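Local coordinates for signal recognition particle 54 kDa protein (Aeropyrum pernix, PDB 7EPK) that belongs to the SRP54 family of signal recognition particle proteins and binds guanosine-5'-diphosphate in a domain of the P-loop NTPase class, at residues L116-V121 against E273-L278; G239-T244 against A264-I269; G124-L129 against G151-G156. All coordinates share one frame; numbering follows the deposited sequence.

Contact 1 of 3, residues L116-V121 against E273-L278; sequences LAYYYV and ETLGEL. With GDP (guanosine-5'-diphosphate), chain B.
Leu275, in the loop after strand 265-270, and Leu278, at the far end of segment 273-278, pack on Leu116, Tyr118 and Tyr119 of helix 109-122, the helix that follows the probable P-loop of this nucleotide-binding domain. The pairs that meet are apolar side chains.

The CH-pi part places Leu275 CD2 over one face of the Tyr118 ring, offset toward the rim. Tyr118 CG lies anti to its backbone N (chi1 173°), which sets it beside Leu275, and the two side chains cross at about a right angle. The model brings Leu275 CD2 and Tyr118 CG implausibly close, so their spacing is doubtful. Both residues also touch Ala150 of helix 139-150.

Plain aliphatic packing comes from Leu278, whose CD2 lies 4.3 Å from Leu116 CD1 and 4.3 Å from Tyr119 CB.

Polar bonds shape the loop itself. Glu277 is the centre of an inverse gamma turn, closed by Leu278 N to Gly276 O, and Glu277 O accepts from Lys115 NZ on the helix. Glu273 N donates to Glu277 OE1 at 3.2 Å, from 62° out of the carboxylate plane. Glu273 belongs to the nucleotide pocket, and its CG stands 3.4 Å from O2' of GDP.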
ATOM      1  N   LEU A 116       2.893   9.420  18.777  1.00 56.52           N
ATOM      2  CA  LEU A 116       3.669   8.217  18.383  1.00 57.97           C
ATOM      3  C   LEU A 116       3.702   7.218  19.539  1.00 55.81           C
ATOM      4  O   LEU A 116       3.571   6.030  19.261  1.00 54.20           O
ATOM      5  CB  LEU A 116       5.081   8.630  17.962  1.00 59.20           C
ATOM      6  CG  LEU A 116       5.885   7.549  17.246  1.00 59.28           C
ATOM      7  CD1 LEU A 116       5.229   7.158  15.931  1.00 60.71           C
ATOM      8  CD2 LEU A 116       7.302   8.027  16.997  1.00 64.99           C
ATOM      9  N   ALA A 117       3.856   7.690  20.784  1.00 61.44           N
ATOM     10  CA  ALA A 117       3.852   6.849  22.008  1.00 57.90           C
ATOM     11  C   ALA A 117       2.507   6.121  22.131  1.00 61.66           C
ATOM     12  O   ALA A 117       2.492   4.860  22.195  1.00 56.81           O
ATOM     13  CB  ALA A 117       4.138   7.691  23.219  1.00 52.81           C
ATOM     14  N   TYR A 118       1.405   6.877  22.135  1.00 68.01           N
ATOM     15  CA  TYR A 118       0.036   6.305  22.180  1.00 76.41           C
ATOM     16  C   TYR A 118      -0.064   5.164  21.174  1.00 78.08           C
ATOM     17  O   TYR A 118      -0.396   4.028  21.552  1.00 82.04           O
ATOM     18  CB  TYR A 118      -1.042   7.322  21.810  1.00 84.20           C
ATOM     19  CG  TYR A 118      -2.416   6.707  21.682  1.00 91.13           C
ATOM     20  CD1 TYR A 118      -2.941   5.932  22.706  1.00 87.83           C
ATOM     21  CD2 TYR A 118      -3.195   6.900  20.551  1.00 94.11           C
ATOM     22  CE1 TYR A 118      -4.194   5.355  22.608  1.00 91.67           C
ATOM     23  CE2 TYR A 118      -4.457   6.337  20.443  1.00 91.39           C
ATOM     24  CZ  TYR A 118      -4.956   5.555  21.471  1.00 90.44           C
ATOM     25  OH  TYR A 118      -6.186   4.971  21.397  1.00 81.23           O
ATOM     26  N   TYR A 119       0.220   5.498  19.919  1.00 76.09           N
ATOM     27  CA  TYR A 119       0.018   4.618  18.749  1.00 72.52           C
ATOM     28  C   TYR A 119       0.611   3.244  19.051  1.00 69.08           C
ATOM     29  O   TYR A 119      -0.045   2.210  18.782  1.00 74.03           O
ATOM     30  CB  TYR A 119       0.629   5.251  17.498  1.00 75.53           C
ATOM     31  CG  TYR A 119       0.560   4.350  16.299  1.00 60.17           C
ATOM     32  CD1 TYR A 119      -0.620   4.205  15.594  1.00 64.47           C
ATOM     33  CD2 TYR A 119       1.645   3.592  15.928  1.00 56.01           C
ATOM     34  CE1 TYR A 119      -0.710   3.344  14.514  1.00 65.49           C
ATOM     35  CE2 TYR A 119       1.572   2.722  14.855  1.00 66.60           C
ATOM     36  CZ  TYR A 119       0.393   2.597  14.145  1.00 64.05           C
ATOM     37  OH  TYR A 119       0.336   1.751  13.083  1.00 65.18           O
ATOM     38  N   TYR A 120       1.821   3.220  19.596  1.00 68.97           N
ATOM     39  CA  TYR A 120       2.549   1.949  19.840  1.00 77.66           C
ATOM     40  C   TYR A 120       2.027   1.287  21.120  1.00 77.47           C
ATOM     41  O   TYR A 120       2.062   0.023  21.190  1.00 62.55           O
ATOM     42  CB  TYR A 120       4.058   2.184  19.877  1.00 77.17           C
ATOM     43  CG  TYR A 120       4.690   2.309  18.515  1.00 77.60           C
ATOM     44  CD1 TYR A 120       4.822   1.212  17.679  1.00 71.68           C
ATOM     45  CD2 TYR A 120       5.163   3.529  18.066  1.00 74.73           C
ATOM     46  CE1 TYR A 120       5.413   1.326  16.435  1.00 72.48           C
ATOM     47  CE2 TYR A 120       5.761   3.658  16.827  1.00 76.54           C
ATOM     48  CZ  TYR A 120       5.884   2.555  16.006  1.00 74.85           C
ATOM     49  OH  TYR A 120       6.484   2.696  14.790  1.00 80.09           O
ATOM     50  N   VAL A 121       1.572   2.091  22.094  1.00 78.94           N
ATOM     51  CA  VAL A 121       0.988   1.558  23.362  1.00 86.17           C
ATOM     52  C   VAL A 121      -0.225   0.695  22.981  1.00 82.94           C
ATOM     53  O   VAL A 121      -0.190  -0.524  23.299  1.00 76.33           O
ATOM     54  CB  VAL A 121       0.646   2.662  24.383  1.00 82.38           C
ATOM     55  CG1 VAL A 121      -0.111   2.099  25.576  1.00 78.68           C
ATOM     56  CG2 VAL A 121       1.892   3.397  24.857  1.00 80.20           C
ATOM     57  N   GLU A 273      -4.515  17.791  16.523  1.00 90.24           N
ATOM     58  CA  GLU A 273      -3.925  18.312  17.778  1.00 78.99           C
ATOM     59  C   GLU A 273      -4.029  17.261  18.890  1.00 75.84           C
ATOM     60  O   GLU A 273      -3.233  17.321  19.844  1.00 80.61           O
ATOM     61  CB  GLU A 273      -4.621  19.627  18.122  1.00 77.16           C
ATOM     62  CG  GLU A 273      -3.648  20.784  18.229  1.00 78.14           C
ATOM     63  CD  GLU A 273      -4.308  22.139  18.131  1.00 82.61           C
ATOM     64  OE1 GLU A 273      -5.323  22.332  18.837  1.00 80.01           O
ATOM     65  OE2 GLU A 273      -3.823  22.982  17.322  1.00 91.07           O
ATOM     66  N   THR A 274      -4.935  16.303  18.760  1.00 77.60           N
ATOM     67  CA  THR A 274      -5.168  15.263  19.792  1.00 80.68           C
ATOM     68  C   THR A 274      -4.148  14.143  19.584  1.00 76.85           C
ATOM     69  O   THR A 274      -3.733  13.913  18.429  1.00 67.98           O
ATOM     70  CB  THR A 274      -6.610  14.727  19.795  1.00 83.18           C
ATOM     71  OG1 THR A 274      -6.663  13.474  19.109  1.00 71.01           O
ATOM     72  CG2 THR A 274      -7.605  15.696  19.189  1.00 91.62           C
ATOM     73  N   LEU A 275      -3.788  13.491  20.687  1.00 80.05           N
ATOM     74  CA  LEU A 275      -2.960  12.261  20.757  1.00 85.83           C
ATOM     75  C   LEU A 275      -3.376  11.261  19.671  1.00 85.39           C
ATOM     76  O   LEU A 275      -2.469  10.685  19.038  1.00 86.23           O
ATOM     77  CB  LEU A 275      -3.170  11.661  22.146  1.00 88.62           C
ATOM     78  CG  LEU A 275      -2.514  10.306  22.391  1.00 94.72           C
ATOM     79  CD1 LEU A 275      -1.243  10.492  23.206  1.00 95.42           C
ATOM     80  CD2 LEU A 275      -3.491   9.354  23.081  1.00 98.02           C
ATOM     81  N   GLY A 276      -4.689  11.039  19.515  1.00 85.61           N
ATOM     82  CA  GLY A 276      -5.295  10.063  18.584  1.00 80.81           C
ATOM     83  C   GLY A 276      -5.016  10.401  17.128  1.00 71.88           C
ATOM     84  O   GLY A 276      -4.771   9.472  16.347  1.00 59.94           O
ATOM     85  N   GLU A 277      -5.006  11.688  16.780  1.00 70.62           N
ATOM     86  CA  GLU A 277      -4.858  12.183  15.383  1.00 78.93           C
ATOM     87  C   GLU A 277      -3.458  11.841  14.832  1.00 74.22           C
ATOM     88  O   GLU A 277      -2.665  12.773  14.557  1.00 68.06           O
ATOM     89  CB  GLU A 277      -5.142  13.691  15.322  1.00 91.72           C
ATOM     90  CG  GLU A 277      -6.541  14.089  15.802  1.00 99.57           C
ATOM     91  CD  GLU A 277      -7.145  15.345  15.179  1.00100.91           C
ATOM     92  OE1 GLU A 277      -7.297  16.368  15.887  1.00 86.43           O
ATOM     93  OE2 GLU A 277      -7.490  15.293  13.985  1.00117.56           O
ATOM     94  N   LEU A 278      -3.175  10.553  14.607  1.00 70.06           N
ATOM     95  CA  LEU A 278      -1.926  10.103  13.931  1.00 74.07           C
ATOM     96  C   LEU A 278      -2.073   8.692  13.334  1.00 74.38           C
ATOM     97  O   LEU A 278      -2.109   7.699  14.104  1.00 74.41           O
ATOM     98  CB  LEU A 278      -0.778  10.126  14.940  1.00 75.14           C
ATOM     99  CG  LEU A 278       0.583   9.786  14.339  1.00 72.70           C
ATOM    100  CD1 LEU A 278       1.397  11.060  14.158  1.00 73.33           C
ATOM    101  CD2 LEU A 278       1.308   8.763  15.200  1.00 65.92           C
TER
HETATM  102  PB  GDP B 501       7.966  21.272  18.704  1.00 77.00           P
HETATM  103  O1B GDP B 501       8.626  22.587  19.056  1.00 73.14           O
HETATM  104  O2B GDP B 501       8.528  20.715  17.410  1.00 93.84           O
HETATM  105  O3B GDP B 501       7.930  20.241  19.821  1.00 83.72           O
HETATM  106  O3A GDP B 501       6.408  21.538  18.402  1.00 65.95           O
HETATM  107  PA  GDP B 501       5.191  21.259  19.445  1.00 68.27           P
HETATM  108  O1A GDP B 501       5.493  22.122  20.663  1.00 68.89           O
HETATM  109  O2A GDP B 501       4.831  19.795  19.534  1.00 56.23           O
HETATM  110  O5' GDP B 501       3.891  21.887  18.751  1.00 73.13           O
HETATM  111  C5' GDP B 501       3.909  23.169  18.098  1.00 73.71           C
HETATM  112  C4' GDP B 501       2.494  23.447  17.618  1.00 71.54           C
HETATM  113  O4' GDP B 501       2.165  22.509  16.585  1.00 75.53           O
HETATM  114  C3' GDP B 501       1.479  23.223  18.735  1.00 69.98           C
HETATM  115  O3' GDP B 501       0.562  24.312  18.760  1.00 65.19           O
HETATM  116  C2' GDP B 501       0.801  21.901  18.405  1.00 74.70           C
HETATM  117  O2' GDP B 501      -0.538  21.871  18.920  1.00 74.91           O
HETATM  118  C1' GDP B 501       0.898  21.873  16.871  1.00 83.21           C
HETATM  119  N9  GDP B 501       0.785  20.560  16.127  1.00 87.59           N
HETATM  120  C8  GDP B 501       1.616  19.499  16.176  1.00 94.61           C
HETATM  121  N7  GDP B 501       1.216  18.501  15.340  1.00 95.88           N
HETATM  122  C5  GDP B 501       0.121  18.937  14.718  1.00 88.66           C
HETATM  123  C6  GDP B 501      -0.795  18.393  13.712  1.00 98.96           C
HETATM  124  O6  GDP B 501      -0.620  17.249  13.257  1.00100.68           O
HETATM  125  N1  GDP B 501      -1.833  19.142  13.324  1.00117.86           N
HETATM  126  C2  GDP B 501      -2.054  20.376  13.822  1.00118.86           C
HETATM  127  N2  GDP B 501      -3.122  21.080  13.370  1.00122.22           N
HETATM  128  N3  GDP B 501      -1.245  20.943  14.754  1.00110.83           N
HETATM  129  C4  GDP B 501      -0.163  20.277  15.230  1.00 93.47           C

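Contact 2 of 3, residues G239-T244 against A264-I269; sequences GSIIVT and ARIKFI
Ile241 pairs with Ile266 and Val243 with Ile269 in two parallel strands whose axes approach to 4.7 Å at 46°. The second strand spends one residue more between these pairs, consistent with a beta bulge at Lys267. Three backbone bonds carry the pairing: Ile241 N to Arg265 O, Lys267 N to Ile241 O, and Val243 N to Phe268 O, the last at 3.0 Å.

On one face, Ile241 CG2 meets Ile266 CG1 at 4.1 Å, and Ile269 CD1 reaches Val243 CB at 3.8 Å; helix 255-262 packs on Ile241, Val243 and Ile266. On the other, Ile242 and Phe268 lie side by side and point the same way, with Ile242 CG2 3.9 Å from Phe268 CB, under helix 109-122. The Lys267 chain is bent at chi2 (-138°) and chi3 (-37°), and its CG, CD and CE pass Ser240 OG. Both polar ends converge on Glu212: Lys267 NZ in a salt bridge to OE1, Ser240 OG in a hydrogen bond to OE2.

Strand 240-244, helix 255-262 and strand 265-270 form a beta-alpha-beta unit of the P-loop NTPase sheet, where Thr244, ending the first strand, touches GDP.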
ATOM      1  N   GLY A 239      16.129   8.153   8.830  1.00 49.46           N
ATOM      2  CA  GLY A 239      15.598   6.820   8.507  1.00 47.04           C
ATOM      3  C   GLY A 239      14.091   6.872   8.392  1.00 50.50           C
ATOM      4  O   GLY A 239      13.519   5.985   7.745  1.00 57.39           O
ATOM      5  N   SER A 240      13.461   7.887   8.983  1.00 50.24           N
ATOM      6  CA  SER A 240      11.995   8.088   8.930  1.00 53.70           C
ATOM      7  C   SER A 240      11.669   9.555   8.630  1.00 59.67           C
ATOM      8  O   SER A 240      12.526  10.430   8.928  1.00 61.96           O
ATOM      9  CB  SER A 240      11.366   7.630  10.211  1.00 54.03           C
ATOM     10  OG  SER A 240      11.271   6.215  10.211  1.00 60.49           O
ATOM     11  N   ILE A 241      10.489   9.814   8.052  1.00 51.38           N
ATOM     12  CA  ILE A 241       9.895  11.180   7.983  1.00 47.48           C
ATOM     13  C   ILE A 241       8.466  11.089   8.487  1.00 47.96           C
ATOM     14  O   ILE A 241       7.739  10.160   8.112  1.00 46.93           O
ATOM     15  CB  ILE A 241       9.958  11.799   6.575  1.00 49.22           C
ATOM     16  CG1 ILE A 241      11.407  12.111   6.186  1.00 56.89           C
ATOM     17  CG2 ILE A 241       9.069  13.033   6.486  1.00 45.60           C
ATOM     18  CD1 ILE A 241      11.606  12.526   4.755  1.00 59.60           C
ATOM     19  N   ILE A 242       8.096  12.038   9.331  1.00 51.54           N
ATOM     20  CA  ILE A 242       6.735  12.142   9.906  1.00 50.84           C
ATOM     21  C   ILE A 242       6.269  13.534   9.520  1.00 53.77           C
ATOM     22  O   ILE A 242       7.041  14.472   9.737  1.00 62.32           O
ATOM     23  CB  ILE A 242       6.739  11.905  11.428  1.00 51.22           C
ATOM     24  CG1 ILE A 242       7.257  10.506  11.773  1.00 51.96           C
ATOM     25  CG2 ILE A 242       5.346  12.152  11.976  1.00 56.71           C
ATOM     26  CD1 ILE A 242       7.370  10.196  13.251  1.00 51.67           C
ATOM     27  N   VAL A 243       5.092  13.648   8.911  1.00 57.86           N
ATOM     28  CA  VAL A 243       4.607  14.949   8.384  1.00 64.18           C
ATOM     29  C   VAL A 243       3.411  15.393   9.228  1.00 68.73           C
ATOM     30  O   VAL A 243       2.395  14.655   9.248  1.00 66.10           O
ATOM     31  CB  VAL A 243       4.289  14.867   6.879  1.00 66.98           C
ATOM     32  CG1 VAL A 243       3.804  16.200   6.338  1.00 67.01           C
ATOM     33  CG2 VAL A 243       5.497  14.407   6.084  1.00 69.85           C
ATOM     34  N   THR A 244       3.554  16.554   9.879  1.00 69.39           N
ATOM     35  CA  THR A 244       2.575  17.158  10.820  1.00 78.79           C
ATOM     36  C   THR A 244       1.750  18.253  10.128  1.00 85.55           C
ATOM     37  O   THR A 244       2.233  18.809   9.127  1.00 97.00           O
ATOM     38  CB  THR A 244       3.306  17.757  12.027  1.00 75.81           C
ATOM     39  OG1 THR A 244       4.192  18.752  11.514  1.00 65.18           O
ATOM     40  CG2 THR A 244       4.059  16.719  12.828  1.00 78.06           C
ATOM     41  N   ALA A 264      14.288   8.456   2.387  1.00 75.74           N
ATOM     42  CA  ALA A 264      13.580   8.018   3.615  1.00 64.96           C
ATOM     43  C   ALA A 264      12.089   7.922   3.337  1.00 62.64           C
ATOM     44  O   ALA A 264      11.586   8.701   2.531  1.00 65.74           O
ATOM     45  CB  ALA A 264      13.808   8.972   4.755  1.00 67.36           C
ATOM     46  N   ARG A 265      11.420   7.010   4.027  1.00 66.01           N
ATOM     47  CA  ARG A 265       9.980   6.755   3.844  1.00 67.14           C
ATOM     48  C   ARG A 265       9.242   7.701   4.788  1.00 59.51           C
ATOM     49  O   ARG A 265       9.760   8.039   5.881  1.00 53.13           O
ATOM     50  CB  ARG A 265       9.601   5.291   4.106  1.00 83.73           C
ATOM     51  CG  ARG A 265      10.774   4.320   4.161  1.00 99.88           C
ATOM     52  CD  ARG A 265      10.368   2.918   4.573  1.00109.84           C
ATOM     53  NE  ARG A 265      11.500   2.212   5.158  1.00114.71           N
ATOM     54  CZ  ARG A 265      11.472   0.960   5.601  1.00123.84           C
ATOM     55  NH1 ARG A 265      10.354   0.254   5.521  1.00133.79           N
ATOM     56  NH2 ARG A 265      12.566   0.418   6.114  1.00116.89           N
ATOM     57  N   ILE A 266       8.065   8.110   4.365  1.00 53.09           N
ATOM     58  CA  ILE A 266       7.100   8.821   5.229  1.00 56.34           C
ATOM     59  C   ILE A 266       6.324   7.742   5.980  1.00 58.64           C
ATOM     60  O   ILE A 266       5.540   7.022   5.331  1.00 65.72           O
ATOM     61  CB  ILE A 266       6.214   9.726   4.370  1.00 58.01           C
ATOM     62  CG1 ILE A 266       7.068  10.799   3.694  1.00 62.33           C
ATOM     63  CG2 ILE A 266       5.076  10.312   5.189  1.00 59.11           C
ATOM     64  CD1 ILE A 266       6.323  11.590   2.649  1.00 67.37           C
ATOM     65  N   LYS A 267       6.553   7.620   7.288  1.00 54.36           N
ATOM     66  CA  LYS A 267       5.991   6.524   8.107  1.00 47.91           C
ATOM     67  C   LYS A 267       4.666   6.948   8.734  1.00 47.45           C
ATOM     68  O   LYS A 267       3.828   6.071   8.970  1.00 52.82           O
ATOM     69  CB  LYS A 267       7.009   6.108   9.159  1.00 56.65           C
ATOM     70  CG  LYS A 267       8.271   5.453   8.608  1.00 65.91           C
ATOM     71  CD  LYS A 267       8.731   4.240   9.406  1.00 71.36           C
ATOM     72  CE  LYS A 267       8.527   4.386  10.905  1.00 74.63           C
ATOM     73  NZ  LYS A 267       9.371   3.429  11.657  1.00 76.64           N
ATOM     74  N   PHE A 268       4.481   8.233   9.023  1.00 51.61           N
ATOM     75  CA  PHE A 268       3.319   8.724   9.810  1.00 53.94           C
ATOM     76  C   PHE A 268       2.932  10.129   9.366  1.00 56.63           C
ATOM     77  O   PHE A 268       3.831  10.946   9.053  1.00 48.84           O
ATOM     78  CB  PHE A 268       3.626   8.725  11.310  1.00 55.27           C
ATOM     79  CG  PHE A 268       3.704   7.349  11.915  1.00 52.37           C
ATOM     80  CD1 PHE A 268       2.549   6.669  12.271  1.00 50.52           C
ATOM     81  CD2 PHE A 268       4.929   6.736  12.116  1.00 49.77           C
ATOM     82  CE1 PHE A 268       2.620   5.390  12.799  1.00 53.87           C
ATOM     83  CE2 PHE A 268       4.998   5.461  12.655  1.00 53.66           C
ATOM     84  CZ  PHE A 268       3.845   4.786  12.988  1.00 55.65           C
ATOM     85  N   ILE A 269       1.620  10.371   9.353  1.00 61.57           N
ATOM     86  CA  ILE A 269       0.986  11.666   8.978  1.00 68.00           C
ATOM     87  C   ILE A 269       0.405  12.257  10.260  1.00 70.16           C
ATOM     88  O   ILE A 269      -0.275  11.509  11.009  1.00 73.81           O
ATOM     89  CB  ILE A 269      -0.075  11.459   7.864  1.00 75.51           C
ATOM     90  CG1 ILE A 269       0.385  11.960   6.492  1.00 69.85           C
ATOM     91  CG2 ILE A 269      -1.420  12.091   8.226  1.00 79.85           C
ATOM     92  CD1 ILE A 269       1.874  11.961   6.277  1.00 71.34           C
TER

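Contact 3 of 3, residues G124-L129 against G151-G156; sequences GYKVGL and GAMFYG
Lys126 meets Met153 at the start of the contact, and their side chains cross at a slant: the methyl CE of Met153 sits 3.9 Å from Lys126 CG and about as far from Lys126 CE. Met153 is extended beyond CG, which brings its terminal methyl CE to the lysine chain.

Val127 comes next and makes both a polar and an apolar contact. Its O accepts from Met153 N at 2.9 Å, in a bond bent to 131° at the hydrogen. Its CG1 lies 3.9 Å from Ala152 CB. Ala152 follows Gly151, whose positive phi completes a Schellman motif at the end of helix 139-150, so the chain turns from helix into the pairing within two residues.

Gly128 pairs with Met153 in a parallel bridge, CA to CA 4.3 Å, and its CA makes a CA-H...O contact with Met153 O at 3.4 Å. The same oxygen accepts from Leu129 N at 3.0 Å in a nearly straight bond (167°).

Leu129 closes the run: its O takes a weak, bent bond from Tyr155 N at 3.2 Å and a CA-H...O contact from Phe154 CA. The side chains of Leu129 and Phe154 share a face and both pack on Ala147 of helix 139-150, while Met153, on the other, touches Leu173 of helix 162-175.

The parallel strands 127-131 and 153-156, their axes 24° apart, are the two strands of a beta-alpha-beta unit connected by helix 139-150, at one edge of the P-loop NTPase sheet.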
ATOM      1  N   GLY A 124       0.018  -2.674  21.792  1.00 62.13           N
ATOM      2  CA  GLY A 124       0.466  -3.592  22.859  1.00 68.38           C
ATOM      3  C   GLY A 124       1.964  -3.536  23.094  1.00 69.80           C
ATOM      4  O   GLY A 124       2.539  -4.541  23.549  1.00 72.04           O
ATOM      5  N   TYR A 125       2.591  -2.403  22.802  1.00 69.26           N
ATOM      6  CA  TYR A 125       4.034  -2.180  23.062  1.00 63.05           C
ATOM      7  C   TYR A 125       4.141  -1.445  24.408  1.00 62.36           C
ATOM      8  O   TYR A 125       3.284  -0.548  24.663  1.00 51.73           O
ATOM      9  CB  TYR A 125       4.663  -1.438  21.871  1.00 58.20           C
ATOM     10  CG  TYR A 125       5.042  -2.300  20.688  1.00 55.92           C
ATOM     11  CD1 TYR A 125       6.064  -3.232  20.796  1.00 53.17           C
ATOM     12  CD2 TYR A 125       4.423  -2.171  19.447  1.00 53.78           C
ATOM     13  CE1 TYR A 125       6.452  -4.022  19.727  1.00 48.37           C
ATOM     14  CE2 TYR A 125       4.792  -2.962  18.367  1.00 50.86           C
ATOM     15  CZ  TYR A 125       5.813  -3.894  18.506  1.00 51.64           C
ATOM     16  OH  TYR A 125       6.232  -4.695  17.473  1.00 52.51           O
ATOM     17  N   LYS A 126       5.137  -1.809  25.236  1.00 62.97           N
ATOM     18  CA  LYS A 126       5.576  -1.039  26.445  1.00 61.77           C
ATOM     19  C   LYS A 126       6.445   0.148  25.998  1.00 52.61           C
ATOM     20  O   LYS A 126       7.632  -0.064  25.639  1.00 48.59           O
ATOM     21  CB  LYS A 126       6.335  -1.936  27.434  1.00 69.17           C
ATOM     22  CG  LYS A 126       5.975  -1.721  28.899  1.00 81.01           C
ATOM     23  CD  LYS A 126       4.553  -2.145  29.203  1.00 94.80           C
ATOM     24  CE  LYS A 126       4.142  -1.976  30.649  1.00105.77           C
ATOM     25  NZ  LYS A 126       2.710  -2.328  30.822  1.00107.20           N
ATOM     26  N   VAL A 127       5.873   1.350  26.017  1.00 46.88           N
ATOM     27  CA  VAL A 127       6.491   2.586  25.455  1.00 53.24           C
ATOM     28  C   VAL A 127       6.951   3.506  26.589  1.00 55.26           C
ATOM     29  O   VAL A 127       6.112   3.804  27.473  1.00 57.46           O
ATOM     30  CB  VAL A 127       5.484   3.318  24.550  1.00 55.66           C
ATOM     31  CG1 VAL A 127       6.034   4.629  24.000  1.00 60.41           C
ATOM     32  CG2 VAL A 127       5.026   2.419  23.424  1.00 58.52           C
ATOM     33  N   GLY A 128       8.199   3.987  26.518  1.00 53.77           N
ATOM     34  CA  GLY A 128       8.692   5.153  27.288  1.00 53.14           C
ATOM     35  C   GLY A 128       9.015   6.333  26.378  1.00 52.08           C
ATOM     36  O   GLY A 128       9.444   6.071  25.236  1.00 56.09           O
ATOM     37  N   LEU A 129       8.746   7.571  26.836  1.00 51.70           N
ATOM     38  CA  LEU A 129       9.224   8.862  26.248  1.00 48.54           C
ATOM     39  C   LEU A 129      10.387   9.414  27.094  1.00 50.29           C
ATOM     40  O   LEU A 129      10.510   9.060  28.276  1.00 57.49           O
ATOM     41  CB  LEU A 129       8.069   9.868  26.174  1.00 47.96           C
ATOM     42  CG  LEU A 129       7.047   9.631  25.051  1.00 51.06           C
ATOM     43  CD1 LEU A 129       5.719  10.311  25.330  1.00 50.04           C
ATOM     44  CD2 LEU A 129       7.566  10.120  23.717  1.00 49.99           C
ATOM     45  N   GLY A 151      -0.454   6.853  28.119  1.00 66.59           N
ATOM     46  CA  GLY A 151      -0.254   5.594  28.854  1.00 72.13           C
ATOM     47  C   GLY A 151       1.107   5.001  28.549  1.00 68.66           C
ATOM     48  O   GLY A 151       1.180   3.796  28.295  1.00 69.82           O
ATOM     49  N   ALA A 152       2.147   5.834  28.598  1.00 72.74           N
ATOM     50  CA  ALA A 152       3.563   5.462  28.365  1.00 74.00           C
ATOM     51  C   ALA A 152       4.408   5.998  29.518  1.00 65.62           C
ATOM     52  O   ALA A 152       4.108   7.122  29.984  1.00 68.95           O
ATOM     53  CB  ALA A 152       4.045   6.023  27.042  1.00 75.80           C
ATOM     54  N   MET A 153       5.441   5.246  29.915  1.00 55.17           N
ATOM     55  CA  MET A 153       6.415   5.666  30.952  1.00 55.85           C
ATOM     56  C   MET A 153       7.121   6.946  30.490  1.00 56.74           C
ATOM     57  O   MET A 153       6.992   7.317  29.315  1.00 55.18           O
ATOM     58  CB  MET A 153       7.448   4.576  31.233  1.00 56.72           C
ATOM     59  CG  MET A 153       6.840   3.272  31.717  1.00 56.68           C
ATOM     60  SD  MET A 153       8.061   1.928  31.842  1.00 67.53           S
ATOM     61  CE  MET A 153       6.942   0.527  31.898  1.00 75.90           C
ATOM     62  N   PHE A 154       7.805   7.626  31.402  1.00 60.53           N
ATOM     63  CA  PHE A 154       8.459   8.931  31.137  1.00 59.04           C
ATOM     64  C   PHE A 154       9.785   9.001  31.886  1.00 61.01           C
ATOM     65  O   PHE A 154       9.978   8.316  32.904  1.00 68.81           O
ATOM     66  CB  PHE A 154       7.556  10.097  31.538  1.00 57.39           C
ATOM     67  CG  PHE A 154       8.198  11.461  31.458  1.00 60.25           C
ATOM     68  CD1 PHE A 154       8.156  12.204  30.288  1.00 60.67           C
ATOM     69  CD2 PHE A 154       8.817  12.024  32.564  1.00 64.18           C
ATOM     70  CE1 PHE A 154       8.743  13.460  30.228  1.00 61.27           C
ATOM     71  CE2 PHE A 154       9.403  13.280  32.500  1.00 62.77           C
ATOM     72  CZ  PHE A 154       9.370  13.995  31.330  1.00 60.02           C
ATOM     73  N   TYR A 155      10.689   9.808  31.347  1.00 59.56           N
ATOM     74  CA  TYR A 155      11.926  10.240  32.017  1.00 54.66           C
ATOM     75  C   TYR A 155      12.433  11.492  31.314  1.00 58.09           C
ATOM     76  O   TYR A 155      12.465  11.499  30.082  1.00 51.94           O
ATOM     77  CB  TYR A 155      12.981   9.145  31.997  1.00 54.12           C
ATOM     78  CG  TYR A 155      14.264   9.587  32.641  1.00 61.80           C
ATOM     79  CD1 TYR A 155      15.083  10.512  32.021  1.00 59.94           C
ATOM     80  CD2 TYR A 155      14.632   9.128  33.897  1.00 67.18           C
ATOM     81  CE1 TYR A 155      16.266  10.925  32.605  1.00 63.25           C
ATOM     82  CE2 TYR A 155      15.811   9.541  34.498  1.00 64.48           C
ATOM     83  CZ  TYR A 155      16.630  10.439  33.843  1.00 57.49           C
ATOM     84  OH  TYR A 155      17.798  10.860  34.385  1.00 56.91           O
ATOM     85  N   GLY A 156      12.823  12.494  32.102  1.00 63.63           N
ATOM     86  CA  GLY A 156      13.386  13.763  31.624  1.00 63.81           C
ATOM     87  C   GLY A 156      14.186  14.479  32.696  1.00 63.20           C
ATOM     88  O   GLY A 156      14.094  14.120  33.858  1.00 61.11           O
TER

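How the contacts relate
All three contacts lie in the P-loop NTPase domain; contact 1 includes part of helix 109-122, on which contacts 2 and 3 both pack. Contact 3 comes from one end of the sheet, where strand 153-156 is outermost, and contact 2 from near the other; their centres are 21 Å apart and their nearest atoms about 9 Å. Contact 1 lies 14 Å from contact 2 and 12 Å from contact 3 between centres. Tyr119 meets Phe268 edge-to-face, and Val121 CG2 lies 3.6 Å from Val127 CG2. Along the chain, contact 3 closes before contact 2 opens, both between the segments of contact 1. One helix thus links two beta-alpha-beta units with the loop that carries a GDP-pocket residue.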